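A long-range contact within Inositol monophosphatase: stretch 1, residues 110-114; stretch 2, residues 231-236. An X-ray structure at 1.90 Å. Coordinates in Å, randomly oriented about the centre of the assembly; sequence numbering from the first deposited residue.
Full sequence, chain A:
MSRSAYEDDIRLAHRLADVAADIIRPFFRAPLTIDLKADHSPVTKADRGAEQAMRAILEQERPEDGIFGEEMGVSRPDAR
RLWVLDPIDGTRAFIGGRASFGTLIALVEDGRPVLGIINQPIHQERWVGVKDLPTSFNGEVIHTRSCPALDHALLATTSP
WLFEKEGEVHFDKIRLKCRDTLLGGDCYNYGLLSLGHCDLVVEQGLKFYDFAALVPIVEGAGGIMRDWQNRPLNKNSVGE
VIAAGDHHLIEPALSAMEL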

# COMPACT_ATOMS: atom_id res chain seq x y z
N ASP A 110 10.33 -20.79 -24.41
CA ASP A 110 9.50 -22.00 -24.38
C ASP A 110 8.37 -21.86 -23.34
O ASP A 110 8.03 -22.81 -22.62
CB ASP A 110 10.37 -23.20 -24.07
CG ASP A 110 11.56 -23.31 -25.03
OD1 ASP A 110 12.65 -23.62 -24.54
OD2 ASP A 110 11.42 -23.07 -26.26
N GLY A 111 7.85 -20.64 -23.24
CA GLY A 111 6.71 -20.37 -22.40
C GLY A 111 7.09 -20.16 -20.94
O GLY A 111 6.22 -19.78 -20.16
N ARG A 112 8.38 -20.34 -20.57
CA ARG A 112 8.83 -20.12 -19.18
C ARG A 112 9.57 -18.78 -18.95
O ARG A 112 10.50 -18.51 -19.67
CB ARG A 112 9.78 -21.24 -18.72
CG ARG A 112 9.17 -22.66 -18.77
CD ARG A 112 7.97 -22.83 -17.76
NE ARG A 112 7.40 -24.18 -17.94
CZ ARG A 112 7.86 -25.23 -17.29
NH1 ARG A 112 8.85 -25.05 -16.40
NH2 ARG A 112 7.34 -26.43 -17.47
N PRO A 113 9.18 -17.99 -17.92
CA PRO A 113 10.00 -16.79 -17.68
C PRO A 113 11.42 -17.15 -17.34
O PRO A 113 11.64 -18.05 -16.52
CB PRO A 113 9.35 -16.16 -16.42
CG PRO A 113 7.92 -16.67 -16.44
CD PRO A 113 8.00 -18.07 -17.05
N VAL A 114 12.37 -16.43 -17.91
CA VAL A 114 13.78 -16.66 -17.58
C VAL A 114 14.43 -15.35 -17.08
O VAL A 114 15.56 -15.37 -16.56
CB VAL A 114 14.57 -17.21 -18.75
CG1 VAL A 114 14.01 -18.59 -19.18
CG2 VAL A 114 14.54 -16.21 -19.92
N ARG A 231 2.09 -26.64 -9.93
CA ARG A 231 2.76 -26.78 -11.22
C ARG A 231 3.45 -25.47 -11.65
O ARG A 231 3.09 -24.40 -11.18
CB ARG A 231 1.73 -27.20 -12.30
CG ARG A 231 1.16 -28.63 -12.09
CD ARG A 231 0.01 -28.95 -13.10
NE ARG A 231 -0.42 -30.34 -12.85
CZ ARG A 231 0.12 -31.43 -13.36
NH1 ARG A 231 1.10 -31.38 -14.28
NH2 ARG A 231 -0.36 -32.61 -12.96
N PRO A 232 4.41 -25.55 -12.58
CA PRO A 232 5.08 -24.31 -13.06
C PRO A 232 4.14 -23.34 -13.71
O PRO A 232 3.21 -23.76 -14.40
CB PRO A 232 5.98 -24.80 -14.19
CG PRO A 232 6.20 -26.24 -13.92
CD PRO A 232 4.95 -26.75 -13.22
N LEU A 233 4.39 -22.05 -13.53
CA LEU A 233 3.61 -21.04 -14.20
C LEU A 233 4.26 -20.85 -15.55
O LEU A 233 5.50 -20.89 -15.69
CB LEU A 233 3.67 -19.74 -13.39
CG LEU A 233 2.97 -19.84 -12.04
CD1 LEU A 233 3.28 -18.66 -11.10
CD2 LEU A 233 1.42 -19.93 -12.32
N ASN A 234 3.43 -20.67 -16.56
CA ASN A 234 3.92 -20.47 -17.91
C ASN A 234 2.99 -19.57 -18.68
O ASN A 234 1.98 -19.08 -18.13
CB ASN A 234 4.26 -21.79 -18.64
CG ASN A 234 3.04 -22.64 -18.97
OD1 ASN A 234 1.91 -22.14 -19.05
ND2 ASN A 234 3.29 -23.94 -19.21
N LYS A 235 3.30 -19.35 -19.95
CA LYS A 235 2.63 -18.35 -20.76
C LYS A 235 1.15 -18.64 -20.83
O LYS A 235 0.32 -17.75 -21.05
CB LYS A 235 3.21 -18.40 -22.19
CG LYS A 235 2.41 -17.58 -23.18
CD LYS A 235 2.83 -17.77 -24.67
CE LYS A 235 1.64 -17.42 -25.59
NZ LYS A 235 1.98 -17.24 -27.02
N ASN A 236 0.82 -19.89 -20.64
CA ASN A 236 -0.57 -20.29 -20.71
C ASN A 236 -1.37 -20.53 -19.43
O ASN A 236 -2.55 -20.91 -19.51
CB ASN A 236 -0.65 -21.47 -21.64
CG ASN A 236 -1.33 -21.08 -22.88
OD1 ASN A 236 -0.81 -20.23 -23.69
ND2 ASN A 236 -2.59 -21.56 -23.00

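This is a small contact between two backbone segments distant in sequence, pinned by a single main-chain hydrogen bond at Gly 111 and extended by the side chain of Arg 112 lying along the second stretch. The two sides together bury 246 Å², and no touching pair of residues is closer than 120 positions in the chain, so the contact is a product of the fold rather than of local chain geometry.

The backbones come nearest at two points: the CA of Gly 111 lies 4.8 Å from the CA of Lys 235, and the CA of Arg 112 lies 5.1 Å from the CA of Asn 234. Register therefore falls in one segment as it rises in the other, and the two run past each other in opposite senses over this short span. They do not make a regular sheet pairing. Residues 112-114 begin a strand, but residues 231-236 contain no regular helix or strand, and only one hydrogen bond joins the two stretches.

That bond runs from Lys 235 N to Gly 111 O, 3.0 Å apart, with an N-H...O angle of 130°. The distance is good, but the angle departs well from linearity, so the donor does not aim straight at the carbonyl. The same oxygen, Gly 111 O, also packs against Asn 234 CB at 3.2 Å, a close van der Waals approach beside the polar one.

Gly 111 has phi/psi of 82/-5, and a positive phi by itself favours glycine. An idealised CB on Gly 111 would point toward the second stretch, 4.0 Å from Lys 235 CB and 4.1 Å from Asn 234 CB. Those separations are snug without being a clash, so the backbone conformation is the clearer reason that glycine suits this site.

Arg 112 starts out pointing away, yet its end comes back. With chi1 and chi2 both in m (-59° and -64°), the chain folds over so that Arg 112 NH1 reaches 3.6 Å from Pro 232 CB, which lies over one face of the guanidinium. The proline's CA-to-CB bond points toward the first stretch, presenting aliphatic surface to the planar group; this is nonpolar packing, and no hydrogen bond joins the pair. Nearer the backbone, Arg 112 CD rests 3.8 Å from Leu 233 O and 4.0 Å from Asn 234 CB. Leu 233 O is also 4.0 Å from Pro 113 CD, so carbons of two consecutive residues border it.

The second stretch has an internal brace. Asn 236 N donates to Asn 234 OD1 at 3.0 Å with an angle of 139°, the Asn 234 side chain having chi1 of 69° (p). This side-chain-to-backbone bond spans Lys 235, whose amide makes the bond to Gly 111 O. The Lys 235 side chain is extended, all four chi angles in t, and its end leads away from the first stretch; the polar link comes from its main-chain amide.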